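Local coordinates for protein histidinol-phosphate aminotransferase (Clostridium acetobutylicum, PDB 3FTB) that probably catalyses pyridoxal 5'-phosphate-dependent transamination, with histidinol phosphate as the likely substrate or product, at residues Ser32-Pro37 with Phe336-Ile341; Leu102-Ser107 with Asp146-Gly151. All blocks are in the same frame, centred on the assembly; numbering follows the deposited sequence.

Interaction 1: residues Ser32-Pro37 with Phe336-Ile341. With PO4 (phosphate ion), chain F.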
# COMPACT_ATOMS: atom_id res chain seq x y z
N SER A 32 -16.44 -14.02 -13.61
CA SER A 32 -16.50 -12.63 -13.17
C SER A 32 -15.07 -12.07 -12.93
O SER A 32 -14.88 -10.86 -12.75
CB SER A 32 -17.42 -12.48 -11.95
OG SER A 32 -16.81 -12.94 -10.76
N SER A 33 -14.07 -12.95 -12.96
CA SER A 33 -12.68 -12.54 -12.83
C SER A 33 -11.95 -12.41 -14.18
O SER A 33 -11.95 -13.34 -15.00
CB SER A 33 -11.93 -13.51 -11.93
OG SER A 33 -10.54 -13.47 -12.21
N ASN A 34 -11.33 -11.26 -14.40
CA ASN A 34 -10.63 -11.01 -15.66
C ASN A 34 -9.12 -10.91 -15.48
O ASN A 34 -8.49 -9.94 -15.91
CB ASN A 34 -11.15 -9.73 -16.33
CG ASN A 34 -12.67 -9.65 -16.34
OD1 ASN A 34 -13.23 -8.58 -16.11
ND2 ASN A 34 -13.34 -10.76 -16.62
N ILE A 35 -8.53 -11.91 -14.85
CA ILE A 35 -7.08 -11.98 -14.75
C ILE A 35 -6.58 -12.88 -15.86
O ILE A 35 -7.28 -13.81 -16.27
CB ILE A 35 -6.62 -12.54 -13.38
CG1 ILE A 35 -7.25 -11.75 -12.23
CG2 ILE A 35 -5.07 -12.57 -13.28
CD1 ILE A 35 -6.95 -10.23 -12.24
N ASN A 36 -5.38 -12.58 -16.36
CA ASN A 36 -4.74 -13.34 -17.43
C ASN A 36 -4.58 -14.81 -17.04
O ASN A 36 -4.05 -15.12 -15.97
CB ASN A 36 -3.37 -12.70 -17.74
CG ASN A 36 -2.74 -13.23 -19.01
OD1 ASN A 36 -2.69 -14.44 -19.26
ND2 ASN A 36 -2.21 -12.32 -19.82
N PRO A 37 -5.03 -15.72 -17.91
CA PRO A 37 -5.04 -17.16 -17.67
C PRO A 37 -3.66 -17.79 -17.88
O PRO A 37 -3.38 -18.86 -17.34
CB PRO A 37 -6.00 -17.65 -18.75
CG PRO A 37 -5.59 -16.82 -19.89
CD PRO A 37 -5.51 -15.43 -19.27
N PHE A 336 -28.23 -7.78 -19.13
CA PHE A 336 -26.79 -7.74 -19.42
C PHE A 336 -26.02 -8.57 -18.41
O PHE A 336 -26.34 -8.57 -17.21
CB PHE A 336 -26.26 -6.30 -19.44
CG PHE A 336 -26.96 -5.41 -20.42
CD1 PHE A 336 -26.38 -5.11 -21.65
CD2 PHE A 336 -28.20 -4.86 -20.12
CE1 PHE A 336 -27.03 -4.28 -22.55
CE2 PHE A 336 -28.85 -4.04 -21.02
CZ PHE A 336 -28.27 -3.74 -22.23
N VAL A 337 -25.03 -9.30 -18.91
CA VAL A 337 -24.15 -10.10 -18.07
C VAL A 337 -22.76 -9.97 -18.68
O VAL A 337 -22.63 -9.73 -19.89
CB VAL A 337 -24.54 -11.57 -18.09
CG1 VAL A 337 -25.84 -11.81 -17.32
CG2 VAL A 337 -24.67 -12.05 -19.52
N ARG A 338 -21.72 -10.13 -17.86
CA ARG A 338 -20.34 -10.01 -18.35
C ARG A 338 -19.59 -11.33 -18.15
O ARG A 338 -19.66 -11.94 -17.08
CB ARG A 338 -19.59 -8.87 -17.63
CG ARG A 338 -18.21 -8.55 -18.21
CD ARG A 338 -17.41 -7.64 -17.27
NE ARG A 338 -16.92 -8.38 -16.11
CZ ARG A 338 -16.64 -7.83 -14.93
NH1 ARG A 338 -16.82 -6.52 -14.74
NH2 ARG A 338 -16.18 -8.58 -13.93
N PHE A 339 -18.90 -11.78 -19.19
CA PHE A 339 -18.13 -13.02 -19.11
C PHE A 339 -16.65 -12.72 -19.31
O PHE A 339 -16.28 -11.91 -20.16
CB PHE A 339 -18.58 -14.04 -20.17
CG PHE A 339 -20.05 -14.37 -20.13
CD1 PHE A 339 -20.82 -14.17 -18.98
CD2 PHE A 339 -20.67 -14.92 -21.26
CE1 PHE A 339 -22.18 -14.49 -18.96
CE2 PHE A 339 -22.03 -15.25 -21.24
CZ PHE A 339 -22.78 -15.03 -20.08
N ALA A 340 -15.80 -13.40 -18.56
CA ALA A 340 -14.37 -13.30 -18.80
C ALA A 340 -14.01 -14.12 -20.03
O ALA A 340 -14.76 -15.00 -20.44
CB ALA A 340 -13.58 -13.77 -17.59
N ILE A 341 -12.87 -13.82 -20.63
CA ILE A 341 -12.35 -14.61 -21.73
C ILE A 341 -11.03 -15.19 -21.26
O ILE A 341 -10.08 -14.45 -21.02
CB ILE A 341 -12.17 -13.76 -23.03
CG1 ILE A 341 -13.52 -13.19 -23.46
CG2 ILE A 341 -11.56 -14.60 -24.16
CD1 ILE A 341 -13.47 -12.44 -24.77
P PO4 F . -15.38 -5.59 -11.78
O1 PO4 F . -14.31 -5.34 -10.73
O2 PO4 F . -16.45 -4.53 -11.69
O3 PO4 F . -14.74 -5.55 -13.15
O4 PO4 F . -15.99 -6.96 -11.55
O HOH W 1 -16.03 -10.95 -16.09
O HOH W 2 -8.82 -13.45 -18.85

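Interaction 2: residues Leu102-Ser107 with Asp146-Gly151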
# COMPACT_ATOMS: atom_id res chain seq x y z
N LEU A 102 -16.98 14.31 -14.84
CA LEU A 102 -17.86 13.62 -15.78
C LEU A 102 -17.45 12.14 -15.82
O LEU A 102 -16.33 11.82 -16.22
CB LEU A 102 -17.73 14.22 -17.18
CG LEU A 102 -18.60 13.67 -18.31
CD1 LEU A 102 -19.96 14.27 -18.19
CD2 LEU A 102 -17.97 14.04 -19.65
N ILE A 103 -18.35 11.26 -15.40
CA ILE A 103 -18.08 9.83 -15.48
C ILE A 103 -18.86 9.24 -16.65
O ILE A 103 -20.08 9.36 -16.72
CB ILE A 103 -18.42 9.08 -14.18
CG1 ILE A 103 -17.86 9.82 -12.97
CG2 ILE A 103 -17.84 7.67 -14.23
CD1 ILE A 103 -18.13 9.15 -11.64
N ILE A 104 -18.13 8.66 -17.60
CA ILE A 104 -18.74 7.97 -18.71
C ILE A 104 -19.19 6.62 -18.19
O ILE A 104 -18.42 5.90 -17.54
CB ILE A 104 -17.77 7.77 -19.89
CG1 ILE A 104 -17.70 9.05 -20.73
CG2 ILE A 104 -18.24 6.62 -20.78
CD1 ILE A 104 -17.56 10.31 -19.92
N VAL A 105 -20.44 6.27 -18.47
CA VAL A 105 -21.09 5.16 -17.81
C VAL A 105 -22.06 4.50 -18.81
O VAL A 105 -22.60 5.19 -19.68
CB VAL A 105 -21.79 5.67 -16.54
CG1 VAL A 105 -23.15 6.29 -16.89
CG2 VAL A 105 -21.91 4.58 -15.49
N PRO A 106 -22.27 3.16 -18.72
CA PRO A 106 -21.72 2.21 -17.75
C PRO A 106 -20.20 2.32 -17.61
O PRO A 106 -19.52 2.73 -18.57
CB PRO A 106 -22.07 0.84 -18.36
CG PRO A 106 -23.19 1.11 -19.27
CD PRO A 106 -23.03 2.49 -19.79
N SER A 107 -19.67 2.00 -16.42
CA SER A 107 -18.23 1.92 -16.22
C SER A 107 -17.87 1.24 -14.90
O SER A 107 -18.74 0.95 -14.08
CB SER A 107 -17.61 3.32 -16.26
OG SER A 107 -18.09 4.09 -15.17
N ASP A 146 -14.66 19.70 -13.90
CA ASP A 146 -13.24 19.99 -13.74
C ASP A 146 -12.41 18.88 -14.38
O ASP A 146 -11.22 19.06 -14.67
CB ASP A 146 -12.89 20.08 -12.26
CG ASP A 146 -13.87 20.93 -11.49
OD1 ASP A 146 -14.10 22.10 -11.89
OD2 ASP A 146 -14.43 20.43 -10.50
N SER A 147 -13.06 17.74 -14.61
CA SER A 147 -12.37 16.55 -15.10
C SER A 147 -13.30 15.50 -15.72
O SER A 147 -14.52 15.54 -15.55
CB SER A 147 -11.56 15.92 -13.96
OG SER A 147 -12.40 15.60 -12.87
N VAL A 148 -12.70 14.56 -16.45
CA VAL A 148 -13.39 13.42 -17.04
C VAL A 148 -12.58 12.19 -16.69
O VAL A 148 -11.36 12.25 -16.61
CB VAL A 148 -13.47 13.52 -18.58
CG1 VAL A 148 -14.19 12.29 -19.18
CG2 VAL A 148 -14.17 14.81 -19.02
N ILE A 149 -13.26 11.07 -16.44
CA ILE A 149 -12.60 9.76 -16.34
C ILE A 149 -13.32 8.76 -17.25
O ILE A 149 -14.55 8.63 -17.21
CB ILE A 149 -12.50 9.23 -14.87
CG1 ILE A 149 -11.75 7.89 -14.84
CG2 ILE A 149 -13.88 9.11 -14.22
CD1 ILE A 149 -11.16 7.54 -13.48
N ILE A 150 -12.55 8.08 -18.08
CA ILE A 150 -13.10 7.24 -19.12
C ILE A 150 -12.18 6.03 -19.30
O ILE A 150 -10.98 6.15 -19.30
CB ILE A 150 -13.23 8.05 -20.43
CG1 ILE A 150 -13.96 7.26 -21.51
CG2 ILE A 150 -11.87 8.51 -20.94
CD1 ILE A 150 -14.21 8.06 -22.77
N GLY A 151 -12.76 4.84 -19.43
CA GLY A 151 -11.98 3.63 -19.57
C GLY A 151 -11.55 3.36 -21.00
O GLY A 151 -12.29 3.60 -21.95

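Interaction 1: residues Ser32-Pro37 with Phe336-Ile341
The guanidinium of Arg338 is the hub of this contact, presenting its nitrogens to a phosphate ion, a water and the backbone of the 32-37 loop. Arg338 NH2 makes a fairly straight bond to phosphate O4 (2.9 Å, 161°), while Arg338 NH1 holds phosphate O3 weakly at 2.8 Å. NH2 of Arg338 also makes a weak bond to the carbonyl O of Ser32 at 2.9 Å, near the guanidinium plane. NE of Arg338 turns to a water at 2.7 Å, and the same water accepts a bond from Asn34 ND2, also 2.7 Å long, so one molecule clasps both side chains. Asn34 and Arg338 meet tip to tip: the amide OD1 of Asn34 sits 3.4 Å above one face of the Arg338 guanidinium, toward its rim, with the two planes 69° apart. The arginine gets there with CG anti to its backbone N and a bend at chi3 (74°) in a chain otherwise extended at chi1 and chi2, which brings the head to Ser32 O and Asn34.

Two residues along the strand, the methyl of Ala340 packs against the loop, its CB 3.1 Å from Ser33 O and 3.2 Å from Asn34 ND2. Beyond it, a further water donates to the carbonyl oxygens of both Ile35 and Ile341. In the second shell, Asn155 accepts a weak bond from Arg338 NH1, and Arg324 also binds the phosphate. Such an anion site probably matches the place where fold-type I aminotransferases bind a substrate carboxylate or phosphate, although this ion probably came from the crystallisation liquor. The loop follows strand 29-30, and strand 336-340 runs between strands 321-325 and 299-304, while helix 262-285 touches Asn36, Pro37 and Ile341.

Interaction 2: residues Leu102-Ser107 with Asp146-Gly151
Two groups of the neighbouring strand grip the carbonyl oxygen of Leu102: the backbone N-H of Ile149 and the CA-H of Val148. The first is a true hydrogen bond, 3.2 Å from Ile149 N to Leu102 O, 164° at the hydrogen and nearly along the C=O axis; the second is a CA-H...O contact of 3.4 Å between Val148 CA and that oxygen. Toward the same strand Leu102 also donates its N-H, the N 2.8 Å from Ser147 O, almost straight at 171° and in the carbonyl plane, so its two bonds straddle Val148. This is the pattern of parallel strands, whose axes here diverge by 22°. Further along they part, and Ile104 N and Ile149 O stand 3.6 Å apart.

Side-chain packing runs along the whole contact. Beside the bonds, Leu102 and Val148 lie side by side, CD2 of the leucine 3.9 Å from CG2 of the valine. The other branch, CG1 of Val148, meets CD1 of Ile104 at 4.0 Å as the two side chains cross obliquely. Past the bonds, Ile104 runs alongside Ile150, CG1 of Ile104 4.2 Å from CD1 of Ile150. Helix 135-141 packs on Leu102 and Ile104 through Ile138, whereas Ile103 and Ile149 pair on the opposite face of the sheet. Within the seven-stranded sheet of the large domain, two backbone bonds thus fasten the Leu102 end; past them cohesion rests on apolar packing, with the buried Ile104 N and Ile149 O left without a partner in the model.

In the fold
From the N terminus, the chain passes strand 29-30 and enters the 32-37 loop, which meets strand 336-340 almost 300 residues later; interaction 1 therefore closes a loop spanning most of the protein. Interaction 2 is nested within it and closes a much shorter excursion, in which the chain leaves strand 100-105, passes through helix 110-117, adds strand 121-126 at the edge of the sheet and returns over helix 135-141 to strand 147-151. The two centres lie 22 Å apart, and the nearest atoms come within about 7 Å without touching. Interaction 2 knits the large seven-stranded sheet, whereas interaction 1 joins the N-terminal loop to the smaller sheet of the C-terminal part.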